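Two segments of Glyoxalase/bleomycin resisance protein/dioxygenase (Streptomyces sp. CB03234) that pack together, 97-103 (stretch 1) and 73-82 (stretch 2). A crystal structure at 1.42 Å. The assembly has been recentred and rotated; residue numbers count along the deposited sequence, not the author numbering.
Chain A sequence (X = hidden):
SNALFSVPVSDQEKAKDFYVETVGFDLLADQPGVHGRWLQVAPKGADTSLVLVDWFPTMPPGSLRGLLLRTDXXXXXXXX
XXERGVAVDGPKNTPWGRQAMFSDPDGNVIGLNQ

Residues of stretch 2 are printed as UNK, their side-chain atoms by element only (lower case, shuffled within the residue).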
# COMPACT_ATOMS: atom_id res chain seq x y z
N GLY A 97 -13.33 7.22 11.67
CA GLY A 97 -14.16 6.60 10.67
C GLY A 97 -14.62 5.23 11.11
O GLY A 97 -14.24 4.71 12.15
N ARG A 98 -15.46 4.65 10.29
CA ARG A 98 -16.11 3.39 10.57
C ARG A 98 -15.49 2.35 9.66
O ARG A 98 -15.48 2.53 8.44
CB ARG A 98 -17.59 3.55 10.29
CG ARG A 98 -18.45 2.32 10.61
CD ARG A 98 -19.96 2.70 10.64
NE ARG A 98 -20.81 1.51 10.75
CZ ARG A 98 -21.07 0.89 11.88
NH1 ARG A 98 -20.56 1.35 13.02
NH2 ARG A 98 -21.85 -0.20 11.88
N GLN A 99 -14.94 1.29 10.23
CA GLN A 99 -14.04 0.45 9.45
C GLN A 99 -14.38 -1.03 9.56
O GLN A 99 -15.01 -1.48 10.50
CB GLN A 99 -12.56 0.67 9.78
CG GLN A 99 -12.13 0.18 11.08
CD GLN A 99 -10.61 0.43 11.30
OE1 GLN A 99 -9.84 -0.49 11.56
NE2 GLN A 99 -10.20 1.66 11.12
N ALA A 100 -13.90 -1.79 8.58
CA ALA A 100 -14.06 -3.23 8.63
C ALA A 100 -12.90 -3.86 7.90
O ALA A 100 -12.21 -3.22 7.10
CB ALA A 100 -15.34 -3.65 7.92
N MSE A 101 -12.65 -5.15 8.19
CA MSE A 101 -11.56 -5.88 7.56
C MSE A 101 -12.11 -7.15 6.95
O MSE A 101 -13.04 -7.75 7.49
CB MSE A 101 -10.52 -6.26 8.62
CG MSE A 101 -10.36 -5.23 9.72
SE MSE A 101 -9.69 -3.51 9.07
CE MSE A 101 -7.92 -4.09 8.52
N PHE A 102 -11.56 -7.57 5.83
CA PHE A 102 -11.87 -8.86 5.28
C PHE A 102 -10.60 -9.49 4.71
O PHE A 102 -9.59 -8.82 4.47
CB PHE A 102 -12.95 -8.78 4.20
CG PHE A 102 -12.58 -7.97 2.96
CD1 PHE A 102 -12.78 -6.60 2.89
CD2 PHE A 102 -12.11 -8.63 1.80
CE1 PHE A 102 -12.49 -5.88 1.74
CE2 PHE A 102 -11.81 -7.92 0.66
CZ PHE A 102 -11.98 -6.52 0.63
N SER A 103 -10.64 -10.80 4.53
CA SER A 103 -9.48 -11.56 4.11
C SER A 103 -9.72 -12.11 2.71
O SER A 103 -10.84 -12.50 2.37
CB SER A 103 -9.25 -12.74 5.06
OG SER A 103 -8.73 -12.33 6.31
N UNK A 73 -19.59 3.61 2.05
CA UNK A 73 -20.64 2.91 2.79
C UNK A 73 -20.09 1.57 3.24
O UNK A 73 -20.25 0.54 2.57
c UNK A 73 -23.06 2.20 2.67
c UNK A 73 -21.88 2.74 1.91
o UNK A 73 -22.88 1.68 3.78
o UNK A 73 -24.19 2.31 2.11
N UNK A 74 -19.40 1.56 4.37
CA UNK A 74 -18.77 0.31 4.82
C UNK A 74 -19.80 -0.75 5.21
O UNK A 74 -19.55 -1.94 5.02
c UNK A 74 -16.91 -0.64 6.21
c UNK A 74 -17.74 0.58 5.94
c UNK A 74 -18.43 1.08 7.24
N UNK A 75 -20.95 -0.35 5.75
CA UNK A 75 -21.98 -1.33 6.09
C UNK A 75 -22.50 -2.05 4.86
O UNK A 75 -22.74 -3.27 4.88
c UNK A 75 -23.10 -0.67 6.89
o UNK A 75 -22.84 -0.92 9.24
o UNK A 75 -21.97 0.85 8.35
c UNK A 75 -22.62 -0.21 8.26
N UNK A 76 -22.71 -1.30 3.76
CA UNK A 76 -23.14 -1.94 2.51
C UNK A 76 -22.09 -2.90 2.00
O UNK A 76 -22.41 -4.00 1.55
c UNK A 76 -23.41 -0.88 1.45
N UNK A 77 -20.83 -2.48 2.04
CA UNK A 77 -19.76 -3.35 1.58
C UNK A 77 -19.73 -4.64 2.39
O UNK A 77 -19.57 -5.73 1.82
o UNK A 77 -17.38 -0.63 1.07
o UNK A 77 -19.00 -1.37 -0.21
c UNK A 77 -18.26 -1.47 0.79
c UNK A 77 -18.42 -2.65 1.73
N UNK A 78 -19.89 -4.54 3.73
CA UNK A 78 -19.82 -5.73 4.56
C UNK A 78 -20.97 -6.67 4.29
O UNK A 78 -20.80 -7.89 4.30
c UNK A 78 -19.77 -5.34 6.03
s UNK A 78 -18.22 -4.64 6.56
N UNK A 79 -22.16 -6.13 4.07
CA UNK A 79 -23.31 -7.01 3.86
C UNK A 79 -23.14 -7.79 2.57
O UNK A 79 -23.43 -9.00 2.51
c UNK A 79 -24.58 -6.16 3.83
N UNK A 80 -22.62 -7.13 1.54
CA UNK A 80 -22.43 -7.77 0.25
C UNK A 80 -21.34 -8.83 0.35
O UNK A 80 -21.47 -9.92 -0.21
c UNK A 80 -21.63 -6.13 -3.19
c UNK A 80 -22.02 -7.25 -2.23
c UNK A 80 -20.87 -6.91 -5.41
n UNK A 80 -19.65 -7.10 -4.96
c UNK A 80 -22.06 -6.72 -0.79
n UNK A 80 -21.14 -7.18 -6.68
n UNK A 80 -21.83 -6.46 -4.60
N UNK A 81 -20.25 -8.51 1.03
CA UNK A 81 -19.16 -9.47 1.19
C UNK A 81 -19.62 -10.72 1.94
O UNK A 81 -19.40 -11.86 1.47
c UNK A 81 -16.37 -8.57 -0.03
c UNK A 81 -16.33 -6.93 1.87
c UNK A 81 -17.22 -7.81 1.01
c UNK A 81 -17.97 -8.81 1.89
N UNK A 82 -20.28 -10.55 3.10
CA UNK A 82 -20.76 -11.71 3.85
C UNK A 82 -21.76 -12.53 3.04
O UNK A 82 -21.74 -13.76 3.10
c UNK A 82 -20.31 -10.62 6.07
c UNK A 82 -20.58 -10.68 7.57
c UNK A 82 -21.37 -11.26 5.18
o UNK A 82 -19.68 -10.99 8.36
n UNK A 82 -21.78 -10.33 7.97

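Position 73 carries two carbons, the second bearing two oxygens, and lies out of reach of the strand formed by stretch 1. One of the oxygens accepts from the backbone N of position 76 at 3.0 Å, capping the start of the helix. The short carboxylate at this N-cap is Asp73.

Position 74 opens the helix with a single carbon that forks into two more, a beta-branched pattern with no polar atom. Its CA-to-CB bond points toward the strand; one methyl lies 3.5 Å from Arg98 O and 3.6 Å from Arg98 CG, and the other 3.8 Å from Ala100 CB. This is Val74, in the p rotamer, with CG1 against Arg98 and CG2 against Ala100.

At position 75, two carbons again end in two oxygens. The CA-to-CB bond points sideways, yet the end of the side chain comes nearer, placing one oxygen 2.7 Å from Arg98 NE and the other 2.9 Å from Arg98 NH2. A carboxylate on one methylene is Asp75.

Position 76 has one side-chain carbon, exposed and far from the strand: Ala76. Position 77 repeats the pattern of two carbons and two oxygens but is out of reach of stretch 1, and is Asp77.

At position 78 one carbon is followed by a sulfur, which sits 3.3 Å from Ala100 CB. A thiol on a single methylene identifies Cys78.

Position 79, again a lone carbon, is exposed and out of reach of the strand: Ala79. Position 80 extends three carbons, a nitrogen, and a carbon bearing two further nitrogens; this guanidinium, well clear of the strand, belongs to Arg80.

Position 81 has four carbons forked at the second, one terminal methyl lying 3.7 Å from Phe102 CD1. It is Leu81. Position 82 ends in a third carbon bearing one oxygen and one nitrogen, an exposed amide without a strand contact: Gln82.

The helix and strand run in nearly the same direction, their axes 19° apart and 8.8 Å at closest approach. Alternation along the strand turns Arg98, Ala100 and Phe102 toward the helix, where Val74, Cys78 and Leu81 meet them at successive turns. The small Ala100 packs against both Val74 and Cys78, while Leu81 CD1 lies over one face of the Phe102 ring in a CH-pi contact. At the more exposed end, Arg98 NE and NH2 donate almost linearly to Asp75 OD1 and OD2, a two-pronged salt bridge along the guanidinium edge that complements the apolar packing.

Stretch 2 (73-82) DVDADCARLQ
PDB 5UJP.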